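PDB 6BZN: halogenase PltM from Pseudomonas fluorescens, which halogenates phenolic compounds, working as a chlorinase, brominase and iodinase, and belongs to the flavoproteins that bind FAD. Local coordinates for residues A283-T288 with E292-K297; L249-E254 with G306-D311. One frame throughout, in Å; residues are numbered along the deposited sequence.

Contact 1 (A283-T288 with E292-K297); sequences AKYRPT and EIEFRK
The hydroxyl of Tyr285 meets the carboxylate of Glu294 at the edge of the phenol ring, and the hydrogen bonds are the place to start. Tyr285 OH donates to Glu294 OE1 over 2.6 Å, meeting the syn lone pair of that oxygen. The ring and carboxylate planes are turned 48° apart. The other oxygen turns to the backbone: Thr288 N reaches Glu294 OE2 at 2.9 Å from above the carboxylate plane, and Glu289 N also donates to OE2.

All this closes a compact strand-loop-helix connection, in which the loop leaving strand 273-281 is tied back onto the early part of helix 291-301, with the side chains of Pro287 and Glu294 touching Phe218 on strand 215-223 of the mixed sheet. The Glu294 chain is bent at chi2 (-68°), which brings its carboxylate back to the loop.

The charged contacts centre on Lys297. Lys297 NZ forms a salt bridge with Glu294 OE2 at 3.0 Å, from the face opposite the one Thr288 N uses, and another with Glu289. Lys297 NZ also gives Tyr285 OH a weak bond of 3.3 Å, and a water donates to that hydroxyl while accepting from NZ.

Van der Waals contact is slight: Pro287 CB rests 3.4 Å from Glu294 CD, the carboxylate carbon. Beyond the segments the Tyr285 ring stacks edge-to-face with Phe280 and makes a cation-pi contact with Lys301.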
loop_
_atom_site.group_PDB
_atom_site.type_symbol
_atom_site.label_atom_id
_atom_site.label_comp_id
_atom_site.label_asym_id
_atom_site.label_seq_id
_atom_site.Cartn_x
_atom_site.Cartn_y
_atom_site.Cartn_z
ATOM N N ALA A 283 -18.844 9.806 5.275
ATOM C CA ALA A 283 -19.540 10.376 6.433
ATOM C C ALA A 283 -19.610 11.902 6.401
ATOM O O ALA A 283 -20.459 12.476 7.083
ATOM C CB ALA A 283 -18.885 9.919 7.731
ATOM N N LYS A 284 -18.718 12.560 5.657
ATOM C CA LYS A 284 -18.698 14.023 5.571
ATOM C C LYS A 284 -19.107 14.597 4.227
ATOM O O LYS A 284 -19.641 15.683 4.197
ATOM C CB LYS A 284 -17.326 14.558 5.936
ATOM C CG LYS A 284 -16.977 14.366 7.402
ATOM C CD LYS A 284 -15.646 15.003 7.709
ATOM C CE LYS A 284 -15.187 14.670 9.113
ATOM N NZ LYS A 284 -15.824 15.585 10.083
ATOM N N TYR A 285 -18.827 13.912 3.122
ATOM C CA TYR A 285 -19.265 14.376 1.808
ATOM C C TYR A 285 -19.476 13.180 0.903
ATOM O O TYR A 285 -18.566 12.357 0.771
ATOM C CB TYR A 285 -18.231 15.318 1.164
ATOM C CG TYR A 285 -18.607 15.726 -0.239
ATOM C CD1 TYR A 285 -19.607 16.680 -0.465
ATOM C CD2 TYR A 285 -17.983 15.160 -1.351
ATOM C CE1 TYR A 285 -19.969 17.053 -1.749
ATOM C CE2 TYR A 285 -18.334 15.522 -2.637
ATOM C CZ TYR A 285 -19.326 16.468 -2.835
ATOM O OH TYR A 285 -19.689 16.829 -4.099
ATOM N N ARG A 286 -20.647 13.097 0.274
ATOM C CA ARG A 286 -20.924 12.071 -0.733
ATOM C C ARG A 286 -21.019 12.743 -2.094
ATOM O O ARG A 286 -21.869 13.604 -2.294
ATOM C CB ARG A 286 -22.223 11.308 -0.430
ATOM C CG ARG A 286 -22.057 10.206 0.605
ATOM C CD ARG A 286 -23.345 9.430 0.834
ATOM N NE ARG A 286 -23.355 8.834 2.170
ATOM C CZ ARG A 286 -22.808 7.663 2.514
ATOM N NH1 ARG A 286 -22.178 6.885 1.626
ATOM N NH2 ARG A 286 -22.894 7.255 3.776
ATOM N N PRO A 287 -20.152 12.359 -3.047
ATOM C CA PRO A 287 -20.280 12.960 -4.365
ATOM C C PRO A 287 -21.588 12.548 -5.054
ATOM O O PRO A 287 -22.104 11.465 -4.804
ATOM C CB PRO A 287 -19.073 12.400 -5.117
ATOM C CG PRO A 287 -18.825 11.088 -4.476
ATOM C CD PRO A 287 -19.113 11.308 -3.026
ATOM N N THR A 288 -22.109 13.431 -5.895
ATOM C CA THR A 288 -23.368 13.197 -6.610
ATOM C C THR A 288 -23.267 13.269 -8.126
ATOM O O THR A 288 -24.173 12.798 -8.810
ATOM C CB THR A 288 -24.433 14.225 -6.178
ATOM O OG1 THR A 288 -23.882 15.545 -6.247
ATOM C CG2 THR A 288 -24.884 13.947 -4.774
ATOM N N GLU A 292 -15.534 14.185 -13.585
ATOM C CA GLU A 292 -14.962 15.492 -13.973
ATOM C C GLU A 292 -15.663 16.692 -13.290
ATOM O O GLU A 292 -14.998 17.676 -12.927
ATOM C CB GLU A 292 -14.901 15.660 -15.499
ATOM C CG GLU A 292 -14.184 16.915 -15.999
ATOM C CD GLU A 292 -12.719 17.065 -15.550
ATOM O OE1 GLU A 292 -12.289 18.243 -15.409
ATOM O OE2 GLU A 292 -11.987 16.047 -15.351
ATOM N N ILE A 293 -16.972 16.597 -13.076
ATOM C CA ILE A 293 -17.716 17.662 -12.380
ATOM C C ILE A 293 -17.304 17.712 -10.896
ATOM O O ILE A 293 -17.068 18.788 -10.347
ATOM C CB ILE A 293 -19.254 17.508 -12.550
ATOM C CG1 ILE A 293 -19.643 17.706 -14.026
ATOM C CG2 ILE A 293 -20.008 18.506 -11.666
ATOM C CD1 ILE A 293 -20.975 17.073 -14.396
ATOM N N GLU A 294 -17.190 16.551 -10.264
ATOM C CA GLU A 294 -16.715 16.489 -8.878
ATOM C C GLU A 294 -15.289 17.049 -8.757
ATOM O O GLU A 294 -14.981 17.767 -7.802
ATOM C CB GLU A 294 -16.793 15.064 -8.330
ATOM C CG GLU A 294 -18.210 14.536 -8.123
ATOM C CD GLU A 294 -18.977 15.242 -6.998
ATOM O OE1 GLU A 294 -18.358 15.728 -6.023
ATOM O OE2 GLU A 294 -20.222 15.293 -7.086
ATOM N N PHE A 295 -14.439 16.759 -9.741
ATOM C CA PHE A 295 -13.078 17.283 -9.757
ATOM C C PHE A 295 -13.094 18.818 -9.797
ATOM O O PHE A 295 -12.458 19.470 -8.967
ATOM C CB PHE A 295 -12.281 16.704 -10.941
ATOM C CG PHE A 295 -10.831 17.114 -10.964
ATOM C CD1 PHE A 295 -9.989 16.811 -9.895
ATOM C CD2 PHE A 295 -10.292 17.777 -12.072
ATOM C CE1 PHE A 295 -8.653 17.192 -9.908
ATOM C CE2 PHE A 295 -8.954 18.149 -12.097
ATOM C CZ PHE A 295 -8.131 17.855 -11.013
ATOM N N ARG A 296 -13.874 19.384 -10.713
ATOM C CA ARG A 296 -13.984 20.837 -10.824
ATOM C C ARG A 296 -14.562 21.479 -9.556
ATOM O O ARG A 296 -14.083 22.544 -9.149
ATOM C CB ARG A 296 -14.804 21.257 -12.050
ATOM C CG ARG A 296 -14.196 20.859 -13.390
ATOM C CD ARG A 296 -12.854 21.524 -13.698
ATOM N NE ARG A 296 -11.969 20.637 -14.465
ATOM C CZ ARG A 296 -10.704 20.902 -14.810
ATOM N NH1 ARG A 296 -10.122 22.058 -14.485
ATOM N NH2 ARG A 296 -10.008 19.989 -15.496
ATOM N N LYS A 297 -15.567 20.852 -8.940
ATOM C CA LYS A 297 -16.097 21.341 -7.654
ATOM C C LYS A 297 -15.022 21.368 -6.567
ATOM O O LYS A 297 -14.932 22.331 -5.799
ATOM C CB LYS A 297 -17.312 20.530 -7.189
ATOM C CG LYS A 297 -18.574 20.792 -8.017
ATOM C CD LYS A 297 -19.845 20.215 -7.395
ATOM C CE LYS A 297 -19.817 18.703 -7.302
ATOM N NZ LYS A 297 -21.106 18.134 -6.810
HETATM O O HOH W 1 -21.702 19.366 -4.439
#

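Contact 2 (L249-E254 with G306-D311); sequences LHHIFE and GEHFKD
His308 and His251 meet imidazole to imidazole, joining a strand of the mixed seven-stranded sheet to the type I turn, Gly306 to Phe309, that starts at Gly306, the last residue of helix 303-306. The path is easiest to trace along His308. His308 CB sits 3.6 Å above the plane of the neighbouring Phe309 ring, over the centre. With CG anti to the carbonyl carbon (chi1 -74°), the imidazole is carried toward strand 248-253. There the ring atoms part company. ND1 is taken by the backbone carbonyl of Lys226, which holds that side of the ring. His308 CD2 lies 3.5 Å from His251 NE2, and His308 CE1 is 3.9 Å from Leu249 CD2, a methyl that approaches the ring obliquely.

The two buried rings meet rim to rim with neither over the other's face, their planes inclined by 59°. On the far side of His251, ND1 is hydrogen-bonded to His115 NE2, so His115, His251 and His308 are hydrogen-bonded in series, and Leu249 CD1 covers part of one face of the middle ring. At the tip of the traced side chain, His308 NE2 and His251 NE2 share a nearly straight hydrogen bond of 3.0 Å.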
loop_
_atom_site.group_PDB
_atom_site.type_symbol
_atom_site.label_atom_id
_atom_site.label_comp_id
_atom_site.label_asym_id
_atom_site.label_seq_id
_atom_site.Cartn_x
_atom_site.Cartn_y
_atom_site.Cartn_z
ATOM N N LEU A 249 2.698 13.668 -2.774
ATOM C CA LEU A 249 2.088 14.856 -2.212
ATOM C C LEU A 249 0.625 14.576 -1.909
ATOM O O LEU A 249 -0.117 14.104 -2.787
ATOM C CB LEU A 249 2.252 16.013 -3.192
ATOM C CG LEU A 249 1.443 17.289 -3.022
ATOM C CD1 LEU A 249 1.649 17.898 -1.645
ATOM C CD2 LEU A 249 1.849 18.258 -4.124
ATOM N N HIS A 250 0.236 14.872 -0.668
ATOM C CA HIS A 250 -1.112 14.678 -0.164
ATOM C C HIS A 250 -1.678 16.051 0.169
ATOM O O HIS A 250 -1.186 16.710 1.092
ATOM C CB HIS A 250 -1.076 13.861 1.136
ATOM C CG HIS A 250 -0.398 12.530 1.025
ATOM N ND1 HIS A 250 0.963 12.392 0.867
ATOM C CD2 HIS A 250 -0.890 11.271 1.126
ATOM C CE1 HIS A 250 1.275 11.106 0.830
ATOM N NE2 HIS A 250 0.167 10.405 0.982
ATOM N N HIS A 251 -2.681 16.497 -0.582
ATOM C CA HIS A 251 -3.417 17.708 -0.242
ATOM C C HIS A 251 -4.582 17.268 0.613
ATOM O O HIS A 251 -5.430 16.505 0.141
ATOM C CB HIS A 251 -3.935 18.387 -1.492
ATOM C CG HIS A 251 -2.871 19.052 -2.285
ATOM N ND1 HIS A 251 -2.146 20.117 -1.805
ATOM C CD2 HIS A 251 -2.412 18.818 -3.533
ATOM C CE1 HIS A 251 -1.282 20.511 -2.718
ATOM N NE2 HIS A 251 -1.434 19.741 -3.777
ATOM N N ILE A 252 -4.607 17.712 1.867
ATOM C CA ILE A 252 -5.575 17.217 2.840
ATOM C C ILE A 252 -6.511 18.349 3.257
ATOM O O ILE A 252 -6.128 19.533 3.266
ATOM C CB ILE A 252 -4.889 16.541 4.052
ATOM C CG1 ILE A 252 -3.920 17.507 4.766
ATOM C CG2 ILE A 252 -4.120 15.313 3.584
ATOM C CD1 ILE A 252 -3.419 17.030 6.118
ATOM N N PHE A 253 -7.748 17.986 3.570
ATOM C CA PHE A 253 -8.762 18.947 3.966
ATOM C C PHE A 253 -9.821 18.173 4.725
ATOM O O PHE A 253 -9.784 16.947 4.761
ATOM C CB PHE A 253 -9.328 19.669 2.731
ATOM C CG PHE A 253 -9.545 18.762 1.560
ATOM C CD1 PHE A 253 -10.728 18.055 1.440
ATOM C CD2 PHE A 253 -8.555 18.589 0.595
ATOM C CE1 PHE A 253 -10.935 17.200 0.368
ATOM C CE2 PHE A 253 -8.743 17.724 -0.461
ATOM C CZ PHE A 253 -9.932 17.026 -0.570
ATOM N N GLU A 254 -10.766 18.876 5.344
ATOM C CA GLU A 254 -11.647 18.237 6.324
ATOM C C GLU A 254 -12.350 16.949 5.845
ATOM O O GLU A 254 -12.427 15.992 6.595
ATOM C CB GLU A 254 -12.700 19.225 6.842
ATOM C CG GLU A 254 -13.440 18.668 8.056
ATOM C CD GLU A 254 -14.609 19.506 8.494
ATOM O OE1 GLU A 254 -15.542 18.902 9.077
ATOM O OE2 GLU A 254 -14.593 20.745 8.268
ATOM N N GLY A 306 -6.131 23.646 -7.211
ATOM C CA GLY A 306 -6.362 24.003 -8.604
ATOM C C GLY A 306 -5.164 24.566 -9.347
ATOM O O GLY A 306 -5.054 24.409 -10.565
ATOM N N GLU A 307 -4.232 25.192 -8.628
ATOM C CA GLU A 307 -3.015 25.700 -9.270
ATOM C C GLU A 307 -2.163 24.619 -9.976
ATOM O O GLU A 307 -1.361 24.941 -10.858
ATOM C CB GLU A 307 -2.159 26.507 -8.277
ATOM C CG GLU A 307 -2.825 27.786 -7.761
ATOM C CD GLU A 307 -3.196 28.795 -8.847
ATOM O OE1 GLU A 307 -4.158 29.551 -8.639
ATOM O OE2 GLU A 307 -2.553 28.834 -9.915
ATOM N N HIS A 308 -2.325 23.354 -9.606
ATOM C CA HIS A 308 -1.642 22.274 -10.327
ATOM C C HIS A 308 -2.171 22.034 -11.722
ATOM O O HIS A 308 -1.454 21.464 -12.540
ATOM C CB HIS A 308 -1.778 20.938 -9.609
ATOM C CG HIS A 308 -0.953 20.806 -8.381
ATOM N ND1 HIS A 308 0.410 20.611 -8.417
ATOM C CD2 HIS A 308 -1.306 20.764 -7.079
ATOM C CE1 HIS A 308 0.865 20.496 -7.185
ATOM N NE2 HIS A 308 -0.158 20.575 -6.358
ATOM N N PHE A 309 -3.423 22.403 -11.976
ATOM C CA PHE A 309 -4.197 21.836 -13.083
ATOM C C PHE A 309 -4.610 22.818 -14.176
ATOM O O PHE A 309 -5.379 22.439 -15.058
ATOM C CB PHE A 309 -5.441 21.150 -12.513
ATOM C CG PHE A 309 -5.114 20.059 -11.542
ATOM C CD1 PHE A 309 -4.518 18.881 -11.990
ATOM C CD2 PHE A 309 -5.336 20.220 -10.180
ATOM C CE1 PHE A 309 -4.190 17.867 -11.105
ATOM C CE2 PHE A 309 -5.008 19.208 -9.285
ATOM C CZ PHE A 309 -4.426 18.033 -9.746
ATOM N N LYS A 310 -4.076 24.040 -14.149
ATOM C CA LYS A 310 -4.512 25.092 -15.079
ATOM C C LYS A 310 -4.324 24.696 -16.537
ATOM O O LYS A 310 -5.189 24.979 -17.361
ATOM C CB LYS A 310 -3.781 26.418 -14.822
ATOM C CG LYS A 310 -4.093 27.060 -13.486
ATOM C CD LYS A 310 -5.504 27.613 -13.463
ATOM C CE LYS A 310 -5.859 28.155 -12.098
ATOM N NZ LYS A 310 -7.089 28.984 -12.212
ATOM N N ASP A 311 -3.212 24.026 -16.829
ATOM C CA ASP A 311 -2.911 23.534 -18.169
ATOM C C ASP A 311 -2.974 22.015 -18.297
ATOM O O ASP A 311 -2.583 21.480 -19.331
ATOM C CB ASP A 311 -1.520 24.036 -18.575
ATOM C CG ASP A 311 -1.419 25.550 -18.542
ATOM O OD1 ASP A 311 -2.338 26.203 -19.072
ATOM O OD2 ASP A 311 -0.433 26.087 -17.983
#

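Contact 1 is a surface contact and contact 2 a buried one: contact 1 ties a loop to a helix lying against the mixed sheet, contact 2 ties a turn to a strand of that sheet, and along the chain the first is nested within the loop that the second closes. Their centres lie about 14 Å apart. In contact 1 a buried carboxylate is shared among a phenol, an amine and backbone N-H groups, with water nearby; in contact 2 two imidazoles and a leucine methyl do the work. Contact 1 ties neighbours in sequence, whereas contact 2 brings together segments some fifty residues apart. The two touch where Phe295 of the helix meets Phe309 edge-to-face, and weakly where Lys284 forms a long ion pair with Glu254.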